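Local coordinates for periplasmic binding protein (Sulfurospirillum deleyianum, PDB 4PAG) that probably captures a small solute in the periplasm and delivers it to an ABC transporter, and can hold a histidine molecule in its pocket, at residues A[43-49]-A[65-71]; A[58-62]-A[263-267]; A[74-80]-A[104-109]; A[33-37]-A[130-134]. Residue numbers count along the deposited sequence, not the author numbering.

Contact 1 of 4, residues A[43-49]-A[65-71]; sequences IGVNSPQ and FMELPIL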
loop_
_atom_site.group_PDB
_atom_site.type_symbol
_atom_site.label_atom_id
_atom_site.label_comp_id
_atom_site.label_asym_id
_atom_site.label_seq_id
_atom_site.Cartn_x
_atom_site.Cartn_y
_atom_site.Cartn_z
ATOM N N ILE A 43 2.800 -8.275 17.954
ATOM C CA ILE A 43 3.321 -9.594 18.344
ATOM C C ILE A 43 4.138 -10.267 17.245
ATOM O O ILE A 43 4.872 -11.224 17.512
ATOM C CB ILE A 43 2.180 -10.562 18.739
ATOM C CG1 ILE A 43 1.263 -10.855 17.546
ATOM C CG2 ILE A 43 1.377 -9.990 19.890
ATOM C CD1 ILE A 43 0.462 -12.132 17.676
ATOM N N GLY A 44 3.998 -9.773 16.016
ATOM C CA GLY A 44 4.599 -10.399 14.858
ATOM C C GLY A 44 4.259 -9.672 13.568
ATOM O O GLY A 44 3.420 -8.762 13.557
ATOM N N VAL A 45 4.939 -10.067 12.492
ATOM C CA VAL A 45 4.660 -9.561 11.153
ATOM C C VAL A 45 4.054 -10.705 10.320
ATOM O O VAL A 45 4.003 -11.861 10.771
ATOM C CB VAL A 45 5.926 -8.976 10.472
ATOM C CG1 VAL A 45 6.395 -7.727 11.203
ATOM C CG2 VAL A 45 7.054 -9.997 10.399
ATOM N N ASN A 46 3.584 -10.382 9.117
ATOM C CA ASN A 46 2.915 -11.361 8.260
ATOM C C ASN A 46 3.874 -12.008 7.268
ATOM O O ASN A 46 3.729 -13.185 6.944
ATOM C CB ASN A 46 1.760 -10.703 7.500
ATOM C CG ASN A 46 0.838 -9.933 8.409
ATOM O OD1 ASN A 46 0.863 -8.703 8.430
ATOM N ND2 ASN A 46 0.049 -10.650 9.204
ATOM N N SER A 47 4.830 -11.216 6.787
ATOM C CA SER A 47 5.826 -11.620 5.800
ATOM C C SER A 47 7.209 -11.156 6.271
ATOM O O SER A 47 7.306 -10.316 7.170
ATOM C CB SER A 47 5.530 -10.949 4.453
ATOM O OG SER A 47 4.263 -11.318 3.952
ATOM N N PRO A 48 8.281 -11.679 5.658
ATOM C CA PRO A 48 9.625 -11.183 5.970
ATOM C C PRO A 48 9.700 -9.674 5.810
ATOM O O PRO A 48 9.185 -9.130 4.829
ATOM C CB PRO A 48 10.513 -11.873 4.927
ATOM C CG PRO A 48 9.757 -13.078 4.504
ATOM C CD PRO A 48 8.301 -12.772 4.666
ATOM N N GLN A 49 10.338 -9.004 6.763
ATOM C CA GLN A 49 10.361 -7.540 6.799
ATOM C C GLN A 49 11.058 -6.927 5.578
ATOM O O GLN A 49 10.692 -5.838 5.127
ATOM C CB GLN A 49 11.037 -7.057 8.080
ATOM C CG GLN A 49 10.210 -7.278 9.334
ATOM C CD GLN A 49 10.438 -8.623 9.996
ATOM O OE1 GLN A 49 10.705 -9.640 9.331
ATOM N NE2 GLN A 49 10.317 -8.643 11.323
ATOM N N PHE A 65 10.717 -3.840 15.484
ATOM C CA PHE A 65 9.901 -4.300 14.375
ATOM C C PHE A 65 10.671 -5.271 13.484
ATOM O O PHE A 65 10.118 -6.283 13.074
ATOM C CB PHE A 65 9.368 -3.125 13.545
ATOM C CG PHE A 65 8.511 -3.538 12.375
ATOM C CD1 PHE A 65 7.163 -3.841 12.548
ATOM C CD2 PHE A 65 9.041 -3.614 11.100
ATOM C CE1 PHE A 65 6.369 -4.203 11.476
ATOM C CE2 PHE A 65 8.250 -3.980 10.021
ATOM C CZ PHE A 65 6.913 -4.273 10.209
HETATM N N MSE A 66 11.942 -4.967 13.203
HETATM C CA MSE A 66 12.761 -5.794 12.308
HETATM C C MSE A 66 13.055 -7.151 12.886
HETATM O O MSE A 66 13.370 -8.070 12.140
HETATM C CB MSE A 66 14.112 -5.153 11.985
HETATM C CG MSE A 66 13.989 -3.850 11.211
HETATM SE SE MSE A 66 13.157 -4.096 9.444
HETATM C CE MSE A 66 14.614 -5.154 8.642
ATOM N N GLU A 67 12.955 -7.294 14.206
ATOM C CA GLU A 67 13.245 -8.574 14.874
ATOM C C GLU A 67 12.000 -9.403 15.214
ATOM O O GLU A 67 12.126 -10.486 15.767
ATOM C CB GLU A 67 14.081 -8.322 16.138
ATOM C CG GLU A 67 15.473 -7.777 15.826
ATOM C CD GLU A 67 16.235 -7.304 17.049
ATOM O OE1 GLU A 67 15.605 -7.020 18.088
ATOM O OE2 GLU A 67 17.474 -7.199 16.959
ATOM N N LEU A 68 10.807 -8.919 14.872
ATOM C CA LEU A 68 9.573 -9.661 15.155
ATOM C C LEU A 68 9.504 -10.942 14.341
ATOM O O LEU A 68 9.995 -10.983 13.209
ATOM C CB LEU A 68 8.331 -8.820 14.833
ATOM C CG LEU A 68 8.041 -7.612 15.712
ATOM C CD1 LEU A 68 6.909 -6.792 15.100
ATOM C CD2 LEU A 68 7.702 -8.041 17.127
ATOM N N PRO A 69 8.880 -11.989 14.901
ATOM C CA PRO A 69 8.736 -13.233 14.149
ATOM C C PRO A 69 7.616 -13.138 13.122
ATOM O O PRO A 69 6.734 -12.291 13.241
ATOM C CB PRO A 69 8.385 -14.252 15.233
ATOM C CG PRO A 69 7.643 -13.444 16.243
ATOM C CD PRO A 69 8.373 -12.129 16.278
ATOM N N ILE A 70 7.684 -14.004 12.115
ATOM C CA ILE A 70 6.697 -14.068 11.058
ATOM C C ILE A 70 5.606 -15.042 11.474
ATOM O O ILE A 70 5.889 -16.204 11.739
ATOM C CB ILE A 70 7.324 -14.565 9.750
ATOM C CG1 ILE A 70 8.426 -13.600 9.305
ATOM C CG2 ILE A 70 6.257 -14.736 8.677
ATOM C CD1 ILE A 70 9.329 -14.142 8.214
ATOM N N LEU A 71 4.369 -14.563 11.521
ATOM C CA LEU A 71 3.223 -15.378 11.941
ATOM C C LEU A 71 2.227 -15.637 10.811
ATOM O O LEU A 71 1.147 -16.192 11.044
ATOM C CB LEU A 71 2.490 -14.702 13.096
ATOM C CG LEU A 71 3.293 -14.442 14.367
ATOM C CD1 LEU A 71 2.428 -13.699 15.374
ATOM C CD2 LEU A 71 3.812 -15.737 14.966
HETATM O O HOH W 1 11.538 -12.024 10.486
#
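Gln-49 is the side chain to start with. With chi1 at m and chi2 near 89° it folds over toward 65-71, and Gln-49 NE2 donates two hydrogen bonds, to Phe-65 O (2.9 Å) and to Leu-68 O (3.0 Å). The carboxamide thus bonds carbonyls at both ends of the turn from Phe-65 to Leu-68. A water links Gln-49 OE1 (2.8 Å from the water) to Leu-68 O (3.3 Å from it). Further along, the backbones form a single beta bridge at Val-45 and Ile-70: Val-45 N donates to Pro-69 O (3.0 Å) and Leu-71 N to Val-45 O (2.8 Å). Gly-44 fits here because a CB would clash with Leu-71 CD1. Val-45, in the m rotamer, sets CG1 3.5 Å from Phe-65 CE1 and 4.0 Å from Leu-68 CD1. Ile-43 points its CA-to-CB bond away, yet chi1 p and chi2 t swing CD1 round to 3.4 Å from Leu-71 CD1. The CA-to-CB bond of Asn-46 also points away, and its OD1 bonds Ser-31 OG. The loop after helix 28-37 is thus joined to the chain leaving helix 63-66 by two backbone hydrogen bonds, with the Gln-49 side chain bonding two further carbonyls and apolar contacts sealing the rest.

Contact 2 of 4, residues A[58-62]-A[263-267]; sequences EKFLS and KSPFN. With HIS (histidine), chain E.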
loop_
_atom_site.group_PDB
_atom_site.type_symbol
_atom_site.label_atom_id
_atom_site.label_comp_id
_atom_site.label_asym_id
_atom_site.label_seq_id
_atom_site.Cartn_x
_atom_site.Cartn_y
_atom_site.Cartn_z
ATOM N N GLU A 58 15.887 -1.770 7.615
ATOM C CA GLU A 58 16.780 -1.494 8.747
ATOM C C GLU A 58 17.200 -0.019 8.835
ATOM O O GLU A 58 17.538 0.474 9.908
ATOM C CB GLU A 58 18.005 -2.426 8.728
ATOM C CG GLU A 58 19.026 -2.158 7.627
ATOM C CD GLU A 58 18.593 -2.652 6.253
ATOM O OE1 GLU A 58 17.535 -3.318 6.147
ATOM O OE2 GLU A 58 19.318 -2.367 5.270
ATOM N N LYS A 59 17.151 0.688 7.712
ATOM C CA LYS A 59 17.497 2.105 7.680
ATOM C C LYS A 59 16.328 3.005 8.123
ATOM O O LYS A 59 16.549 4.156 8.494
ATOM C CB LYS A 59 17.951 2.501 6.267
ATOM C CG LYS A 59 19.052 1.617 5.672
ATOM C CD LYS A 59 20.404 1.817 6.343
ATOM C CE LYS A 59 20.974 3.200 6.045
ATOM N NZ LYS A 59 22.407 3.349 6.428
ATOM N N PHE A 60 15.096 2.485 8.091
ATOM C CA PHE A 60 13.893 3.293 8.319
ATOM C C PHE A 60 13.010 2.845 9.489
ATOM O O PHE A 60 12.228 3.642 9.999
ATOM C CB PHE A 60 13.032 3.285 7.055
ATOM C CG PHE A 60 13.658 3.983 5.882
ATOM C CD1 PHE A 60 13.481 5.342 5.700
ATOM C CD2 PHE A 60 14.391 3.279 4.945
ATOM C CE1 PHE A 60 14.040 5.984 4.616
ATOM C CE2 PHE A 60 14.957 3.920 3.850
ATOM C CZ PHE A 60 14.784 5.272 3.689
ATOM N N LEU A 61 13.126 1.584 9.902
ATOM C CA LEU A 61 12.204 0.983 10.869
ATOM C C LEU A 61 12.922 0.614 12.160
ATOM O O LEU A 61 14.134 0.386 12.174
ATOM C CB LEU A 61 11.576 -0.281 10.268
ATOM C CG LEU A 61 10.888 -0.120 8.911
ATOM C CD1 LEU A 61 10.498 -1.481 8.355
ATOM C CD2 LEU A 61 9.682 0.797 9.014
ATOM N N SER A 62 12.163 0.537 13.245
ATOM C CA SER A 62 12.733 0.227 14.549
ATOM C C SER A 62 13.352 -1.168 14.554
ATOM O O SER A 62 12.912 -2.062 13.836
ATOM C CB SER A 62 11.664 0.318 15.637
ATOM O OG SER A 62 10.744 -0.752 15.519
ATOM N N LYS A 263 10.459 1.460 -2.811
ATOM C CA LYS A 263 10.152 0.326 -1.940
ATOM C C LYS A 263 10.667 0.448 -0.515
ATOM O O LYS A 263 10.467 -0.473 0.276
ATOM C CB LYS A 263 10.732 -0.949 -2.559
ATOM C CG LYS A 263 10.107 -1.291 -3.890
ATOM C CD LYS A 263 10.838 -2.385 -4.616
ATOM C CE LYS A 263 10.130 -2.686 -5.923
ATOM N NZ LYS A 263 10.341 -1.609 -6.925
ATOM N N SER A 264 11.311 1.568 -0.182
ATOM C CA SER A 264 12.026 1.710 1.082
ATOM C C SER A 264 11.290 2.616 2.077
ATOM O O SER A 264 11.139 3.811 1.825
ATOM C CB SER A 264 13.429 2.263 0.826
ATOM O OG SER A 264 14.156 1.404 -0.040
ATOM N N PRO A 265 10.840 2.058 3.219
ATOM C CA PRO A 265 10.910 0.670 3.669
ATOM C C PRO A 265 9.695 -0.177 3.271
ATOM O O PRO A 265 9.739 -1.410 3.369
ATOM C CB PRO A 265 10.948 0.824 5.183
ATOM C CG PRO A 265 10.036 1.981 5.425
ATOM C CD PRO A 265 10.303 2.930 4.286
ATOM N N PHE A 266 8.612 0.487 2.865
ATOM C CA PHE A 266 7.407 -0.177 2.405
ATOM C C PHE A 266 7.130 0.305 0.980
ATOM O O PHE A 266 7.401 1.459 0.642
ATOM C CB PHE A 266 6.192 0.199 3.259
ATOM C CG PHE A 266 6.319 -0.087 4.731
ATOM C CD1 PHE A 266 7.061 -1.164 5.222
ATOM C CD2 PHE A 266 5.609 0.698 5.639
ATOM C CE1 PHE A 266 7.121 -1.417 6.591
ATOM C CE2 PHE A 266 5.661 0.443 7.001
ATOM C CZ PHE A 266 6.415 -0.620 7.478
ATOM N N ASN A 267 6.556 -0.566 0.162
ATOM C CA ASN A 267 6.234 -0.219 -1.227
ATOM C C ASN A 267 5.261 0.959 -1.300
ATOM O O ASN A 267 4.267 1.007 -0.559
ATOM C CB ASN A 267 5.638 -1.435 -1.914
ATOM C CG ASN A 267 5.688 -1.343 -3.426
ATOM O OD1 ASN A 267 4.920 -0.591 -4.054
ATOM N ND2 ASN A 267 6.572 -2.128 -4.029
HETATM N N HIS E . 15.763 0.694 -7.326
HETATM C CA HIS E . 14.735 0.362 -6.302
HETATM C C HIS E . 14.350 -1.109 -6.384
HETATM O O HIS E . 13.284 -1.520 -6.863
HETATM C CB HIS E . 13.506 1.249 -6.455
HETATM C CG HIS E . 13.829 2.703 -6.605
HETATM N ND1 HIS E . 13.030 3.578 -7.310
HETATM C CD2 HIS E . 14.870 3.434 -6.143
HETATM C CE1 HIS E . 13.559 4.788 -7.267
HETATM N NE2 HIS E . 14.676 4.728 -6.565
HETATM O OXT HIS E . 15.145 -1.933 -5.961
#
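Beside the pocket that holds histidine in this structure, the loop 263-267 follows strand 258-260 and passes against helix 57-60. Lys-263 is its pocket residue: Lys-263 NZ donates a hydrogen bond to O of the histidine carboxylate at 2.9 Å, and also bonds Gln-233 O and Val-261 O. The next residues pack against 58-62. The peptide bond before Pro-265 is cis, and the proline ring lies against Phe-60, with Pro-265 CD 4.3 Å from the centroid of the Phe-60 ring and over its face, a CH-pi contact. In this periplasmic binding protein chain strand 258-260 is an edge strand of a parallel sheet, so the loop that follows it meets a helix some 200 residues earlier. Pro-265 CG also touches Phe-60 CB (3.7 Å) and Leu-61 CD2 (3.8 Å), and Leu-61 CD1 meets Phe-266 CE1 at 3.8 Å. No hydrogen bond crosses between the segments; Ser-264, whose CB sits 3.8 Å from Phe-60 CE2, turns its OG to Asn-56.

Contact 3 of 4, residues A[74-80]-A[104-109]; sequences WHGNNIP and KTAKDL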
loop_
_atom_site.group_PDB
_atom_site.type_symbol
_atom_site.label_atom_id
_atom_site.label_comp_id
_atom_site.label_asym_id
_atom_site.label_seq_id
_atom_site.Cartn_x
_atom_site.Cartn_y
_atom_site.Cartn_z
ATOM N N TRP A 74 -3.592 -13.514 6.199
ATOM C CA TRP A 74 -4.601 -13.766 5.181
ATOM C C TRP A 74 -4.402 -12.769 4.052
ATOM O O TRP A 74 -4.914 -11.648 4.112
ATOM C CB TRP A 74 -6.002 -13.595 5.762
ATOM C CG TRP A 74 -6.401 -14.597 6.808
ATOM C CD1 TRP A 74 -7.046 -15.780 6.600
ATOM C CD2 TRP A 74 -6.220 -14.482 8.222
ATOM N NE1 TRP A 74 -7.279 -16.413 7.802
ATOM C CE2 TRP A 74 -6.779 -15.637 8.813
ATOM C CE3 TRP A 74 -5.636 -13.521 9.047
ATOM C CZ2 TRP A 74 -6.768 -15.856 10.197
ATOM C CZ3 TRP A 74 -5.625 -13.737 10.426
ATOM C CH2 TRP A 74 -6.189 -14.899 10.984
ATOM N N HIS A 75 -3.637 -13.173 3.042
ATOM C CA HIS A 75 -3.351 -12.334 1.874
ATOM C C HIS A 75 -2.608 -13.168 0.820
ATOM O O HIS A 75 -2.177 -14.294 1.093
ATOM C CB HIS A 75 -2.535 -11.088 2.266
ATOM C CG HIS A 75 -1.264 -11.412 2.971
ATOM N ND1 HIS A 75 -0.025 -11.235 2.395
ATOM C CD2 HIS A 75 -1.041 -11.949 4.193
ATOM C CE1 HIS A 75 0.907 -11.631 3.241
ATOM N NE2 HIS A 75 0.317 -12.075 4.337
ATOM N N GLY A 76 -2.466 -12.613 -0.379
ATOM C CA GLY A 76 -1.905 -13.343 -1.520
ATOM C C GLY A 76 -0.582 -14.039 -1.237
ATOM O O GLY A 76 0.347 -13.431 -0.687
ATOM N N ASN A 77 -0.503 -15.318 -1.605
ATOM C CA ASN A 77 0.716 -16.117 -1.445
ATOM C C ASN A 77 1.142 -16.295 0.019
ATOM O O ASN A 77 2.334 -16.436 0.319
ATOM C CB ASN A 77 1.862 -15.513 -2.268
ATOM C CG ASN A 77 1.505 -15.360 -3.732
ATOM O OD1 ASN A 77 1.354 -14.245 -4.234
ATOM N ND2 ASN A 77 1.354 -16.484 -4.422
ATOM N N ASN A 78 0.164 -16.289 0.923
ATOM C CA ASN A 78 0.426 -16.534 2.339
ATOM C C ASN A 78 -0.787 -17.168 3.030
ATOM O O ASN A 78 -1.902 -17.165 2.500
ATOM C CB ASN A 78 0.833 -15.224 3.035
ATOM C CG ASN A 78 1.903 -15.421 4.102
ATOM O OD1 ASN A 78 2.288 -16.539 4.426
ATOM N ND2 ASN A 78 2.392 -14.320 4.648
ATOM N N ILE A 79 -0.547 -17.723 4.214
ATOM C CA ILE A 79 -1.577 -18.379 5.027
ATOM C C ILE A 79 -1.236 -18.079 6.498
ATOM O O ILE A 79 -0.064 -17.899 6.820
ATOM C CB ILE A 79 -1.590 -19.905 4.743
ATOM C CG1 ILE A 79 -2.758 -20.589 5.462
ATOM C CG2 ILE A 79 -0.251 -20.545 5.117
ATOM C CD1 ILE A 79 -2.974 -22.035 5.068
ATOM N N PRO A 80 -2.244 -17.982 7.388
ATOM C CA PRO A 80 -1.913 -17.670 8.786
ATOM C C PRO A 80 -1.366 -18.853 9.585
ATOM O O PRO A 80 -1.764 -19.992 9.353
ATOM C CB PRO A 80 -3.259 -17.235 9.370
ATOM C CG PRO A 80 -4.251 -17.994 8.566
ATOM C CD PRO A 80 -3.702 -17.967 7.170
ATOM N N LYS A 104 -12.620 -16.521 4.225
ATOM C CA LYS A 104 -11.568 -17.315 4.855
ATOM C C LYS A 104 -11.140 -16.716 6.197
ATOM O O LYS A 104 -10.900 -17.451 7.167
ATOM C CB LYS A 104 -10.371 -17.429 3.903
ATOM C CG LYS A 104 -9.114 -18.052 4.496
ATOM C CD LYS A 104 -9.018 -19.545 4.231
ATOM C CE LYS A 104 -7.846 -20.188 4.971
ATOM N NZ LYS A 104 -6.570 -19.412 4.899
ATOM N N THR A 105 -11.039 -15.387 6.250
ATOM C CA THR A 105 -10.653 -14.700 7.474
ATOM C C THR A 105 -11.680 -14.981 8.577
ATOM O O THR A 105 -11.310 -15.339 9.698
ATOM C CB THR A 105 -10.521 -13.165 7.274
ATOM O OG1 THR A 105 -9.515 -12.872 6.289
ATOM C CG2 THR A 105 -10.130 -12.496 8.581
ATOM N N ALA A 106 -12.959 -14.838 8.252
ATOM C CA ALA A 106 -14.034 -15.045 9.241
ATOM C C ALA A 106 -14.070 -16.481 9.758
ATOM O O ALA A 106 -14.235 -16.706 10.962
ATOM C CB ALA A 106 -15.388 -14.659 8.654
ATOM N N LYS A 107 -13.926 -17.440 8.846
ATOM C CA LYS A 107 -13.811 -18.862 9.201
ATOM C C LYS A 107 -12.708 -19.109 10.232
ATOM O O LYS A 107 -12.953 -19.685 11.294
ATOM C CB LYS A 107 -13.474 -19.714 7.972
ATOM C CG LYS A 107 -14.555 -19.881 6.917
ATOM C CD LYS A 107 -14.148 -20.996 5.945
ATOM C CE LYS A 107 -14.513 -20.709 4.493
ATOM N NZ LYS A 107 -15.983 -20.723 4.235
ATOM N N ASP A 108 -11.491 -18.686 9.902
ATOM C CA ASP A 108 -10.322 -18.963 10.743
ATOM C C ASP A 108 -10.351 -18.220 12.076
ATOM O O ASP A 108 -9.872 -18.738 13.090
ATOM C CB ASP A 108 -9.026 -18.601 10.008
ATOM C CG ASP A 108 -8.747 -19.506 8.823
ATOM O OD1 ASP A 108 -9.440 -20.529 8.654
ATOM O OD2 ASP A 108 -7.819 -19.185 8.051
ATOM N N LEU A 109 -10.876 -16.997 12.072
ATOM C CA LEU A 109 -11.007 -16.227 13.309
ATOM C C LEU A 109 -11.951 -16.910 14.295
ATOM O O LEU A 109 -11.723 -16.853 15.500
ATOM C CB LEU A 109 -11.510 -14.812 13.032
ATOM C CG LEU A 109 -10.540 -13.810 12.401
ATOM C CD1 LEU A 109 -11.317 -12.538 12.108
ATOM C CD2 LEU A 109 -9.325 -13.519 13.269
#
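One hydrogen bond crosses this contact: the indole Trp-74 NE1 donates to Asp-108 OD2 at 2.8 Å, with an N-H...O angle of 155°. The same carboxylate oxygen has a charged partner one turn back on its own helix, since Lys-104 NZ lies 3.4 Å from Asp-108 OD2 in a salt bridge, so one oxygen serves both an indole and an ammonium group. The aromatic contacts all centre on Trp-74. Thr-105 CA sits 4.0 Å from the centroid of its five-membered ring, over the face, as a CH-pi contact, and Lys-104 CG approaches the ring edge, 3.7 Å from Trp-74 CD1. Thr-105 OG1, over the same indole, bonds Leu-101 O. Apolar packing is lighter, with Trp-74 CH2 4.1 Å from Leu-109 CD2. Van der Waals contacts to the charged groups complete the set: Pro-80 CG lies 3.8 Å from Asp-108 OD2, and Lys-104 NZ lies 4.0 Å from Ile-79 CG1 and 3.9 Å from Pro-80 CD. Between Trp-74 and Pro-80 the chain reverses through a type II turn from His-75 to Asn-78, with Asn-77 at positive phi. Trp-74 provides most of the loop's contact; the whole is loop-to-helix packing, the lead-in to helix 82-88 against helix 99-112 of the periplasmic binding protein fold.

Contact 4 of 4, residues A[33-37]-A[130-134]; sequences MIYVI and VFRYL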
loop_
_atom_site.group_PDB
_atom_site.type_symbol
_atom_site.label_atom_id
_atom_site.label_comp_id
_atom_site.label_asym_id
_atom_site.label_seq_id
_atom_site.Cartn_x
_atom_site.Cartn_y
_atom_site.Cartn_z
HETATM N N MSE A 33 0.476 -0.372 8.914
HETATM C CA MSE A 33 -0.253 0.771 9.473
HETATM C C MSE A 33 -0.142 0.813 10.982
HETATM O O MSE A 33 0.037 1.883 11.579
HETATM C CB MSE A 33 -1.703 0.647 9.014
HETATM C CG MSE A 33 -2.578 1.786 9.512
HETATM SE SE MSE A 33 -4.238 1.831 8.445
HETATM C CE MSE A 33 -4.695 -0.075 8.373
ATOM N N ILE A 34 -0.239 -0.347 11.622
ATOM C CA ILE A 34 -0.044 -0.413 13.073
ATOM C C ILE A 34 1.373 0.042 13.424
ATOM O O ILE A 34 1.573 0.742 14.420
ATOM C CB ILE A 34 -0.295 -1.826 13.631
ATOM C CG1 ILE A 34 -1.766 -2.222 13.448
ATOM C CG2 ILE A 34 0.080 -1.890 15.108
ATOM C CD1 ILE A 34 -2.050 -3.699 13.676
ATOM N N TYR A 35 2.350 -0.343 12.600
ATOM C CA TYR A 35 3.736 0.057 12.839
ATOM C C TYR A 35 3.866 1.573 13.012
ATOM O O TYR A 35 4.466 2.037 13.977
ATOM C CB TYR A 35 4.705 -0.427 11.738
ATOM C CG TYR A 35 6.051 0.188 11.975
ATOM C CD1 TYR A 35 6.940 -0.366 12.890
ATOM C CD2 TYR A 35 6.387 1.398 11.385
ATOM C CE1 TYR A 35 8.144 0.254 13.182
ATOM C CE2 TYR A 35 7.579 2.025 11.670
ATOM C CZ TYR A 35 8.458 1.452 12.562
ATOM O OH TYR A 35 9.650 2.085 12.823
ATOM N N VAL A 36 3.316 2.342 12.075
ATOM C CA VAL A 36 3.502 3.791 12.106
ATOM C C VAL A 36 2.720 4.467 13.238
ATOM O O VAL A 36 3.078 5.555 13.646
ATOM C CB VAL A 36 3.227 4.483 10.737
ATOM C CG1 VAL A 36 4.318 4.118 9.735
ATOM C CG2 VAL A 36 1.846 4.159 10.196
ATOM N N ILE A 37 1.666 3.824 13.747
ATOM C CA ILE A 37 0.972 4.326 14.932
ATOM C C ILE A 37 1.816 4.006 16.174
ATOM O O ILE A 37 2.219 4.910 16.910
ATOM C CB ILE A 37 -0.458 3.758 15.059
ATOM C CG1 ILE A 37 -1.310 4.208 13.873
ATOM C CG2 ILE A 37 -1.115 4.212 16.364
ATOM C CD1 ILE A 37 -2.617 3.456 13.749
ATOM N N VAL A 130 -9.765 5.451 9.106
ATOM C CA VAL A 130 -9.202 4.191 9.589
ATOM C C VAL A 130 -8.090 4.454 10.607
ATOM O O VAL A 130 -8.030 3.800 11.646
ATOM C CB VAL A 130 -8.706 3.303 8.429
ATOM C CG1 VAL A 130 -7.942 2.088 8.951
ATOM C CG2 VAL A 130 -9.891 2.851 7.583
ATOM N N PHE A 131 -7.224 5.423 10.320
ATOM C CA PHE A 131 -6.218 5.839 11.294
ATOM C C PHE A 131 -6.850 6.291 12.619
ATOM O O PHE A 131 -6.443 5.833 13.690
ATOM C CB PHE A 131 -5.321 6.945 10.726
ATOM C CG PHE A 131 -4.128 6.432 9.979
ATOM C CD1 PHE A 131 -3.122 5.759 10.652
ATOM C CD2 PHE A 131 -3.995 6.642 8.610
ATOM C CE1 PHE A 131 -2.005 5.292 9.979
ATOM C CE2 PHE A 131 -2.886 6.168 7.930
ATOM C CZ PHE A 131 -1.886 5.498 8.614
ATOM N N ARG A 132 -7.847 7.166 12.555
ATOM C CA ARG A 132 -8.523 7.621 13.778
ATOM C C ARG A 132 -9.153 6.452 14.566
ATOM O O ARG A 132 -9.055 6.383 15.792
ATOM C CB ARG A 132 -9.584 8.669 13.443
ATOM C CG ARG A 132 -8.988 9.953 12.895
ATOM C CD ARG A 132 -10.006 11.067 12.732
ATOM N NE ARG A 132 -9.399 12.149 11.961
ATOM C CZ ARG A 132 -9.646 12.428 10.683
ATOM N NH1 ARG A 132 -10.547 11.741 9.977
ATOM N NH2 ARG A 132 -8.996 13.431 10.108
ATOM N N TYR A 133 -9.798 5.544 13.846
ATOM C CA TYR A 133 -10.405 4.354 14.432
ATOM C C TYR A 133 -9.357 3.522 15.157
ATOM O O TYR A 133 -9.545 3.160 16.315
ATOM C CB TYR A 133 -11.075 3.533 13.335
ATOM C CG TYR A 133 -11.737 2.257 13.795
ATOM C CD1 TYR A 133 -12.975 2.284 14.419
ATOM C CD2 TYR A 133 -11.133 1.015 13.584
ATOM C CE1 TYR A 133 -13.594 1.115 14.828
ATOM C CE2 TYR A 133 -11.748 -0.162 13.995
ATOM C CZ TYR A 133 -12.978 -0.103 14.610
ATOM O OH TYR A 133 -13.614 -1.257 15.022
ATOM N N LEU A 134 -8.242 3.236 14.488
ATOM C CA LEU A 134 -7.172 2.459 15.114
ATOM C C LEU A 134 -6.554 3.167 16.323
ATOM O O LEU A 134 -6.162 2.513 17.289
ATOM C CB LEU A 134 -6.103 2.073 14.088
ATOM C CG LEU A 134 -6.552 1.028 13.072
ATOM C CD1 LEU A 134 -5.399 0.654 12.157
ATOM C CD2 LEU A 134 -7.106 -0.214 13.760
#
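A selenium atom sits almost squarely over an aromatic ring here: SE of the selenomethionine Met-33, standing in for the methionine sulfur, lies 4.4 Å from the centroid of the Phe-131 ring, only 12° off the ring normal, a Met-aromatic contact. The extended chi1 and chi2 (both t) carry the side chain across to helix 127-138, where Met-33 SE also meets Val-130 CG1 at 3.7 Å and Met-33 CE reaches Leu-134 CD1 at 3.9 Å. The edge of the same ring is met by Ile-37 CD1, 3.9 Å from Phe-131 CD1, and by Val-36 CG2, 4.0 Å from Phe-131 CE1. Ile-37 CD1 in addition touches Leu-134 CB at 3.8 Å. No hydrogen bond crosses the interface. The axes of the two short helical segments come no closer than 11.0 Å and cross at -63°, a wide spacing that the long side chains bridge. Beyond, Phe-131 packs on Leu-147 of helix 141-163 and Val-130 on Val-119 of strand 116-119. This is a largely buried, apolar helix-helix crossing between helix 28-37 and helix 127-138 of the periplasmic binding protein fold.

In the fold
Contacts 1, 2 and 4 form a connected group, with centres 13 to 17 Å apart. Helices 28-37, 57-60 and 63-66 follow one another along the chain, so each of the three has at least one segment in the early region, residues 33-71. Tyr-35 of contact 4 joins them: its ring meets Phe-65 of contact 1 edge-to-face and its OH bonds Ser-62 N of contact 2, while Met-66 touches Leu-61. Contact 3 lies after contact 1 in sequence and reaches it through Asn-78 ND2 and Asn-46 O, but stays about 12 Å and 11 Å, nearest atoms, from contacts 2 and 4. Contacts 1 and 3 are short-range closures; contacts 4 and 2 span 93 and 201 residues, and contact 2 brings this early region to the loop bearing a histidine-pocket lysine.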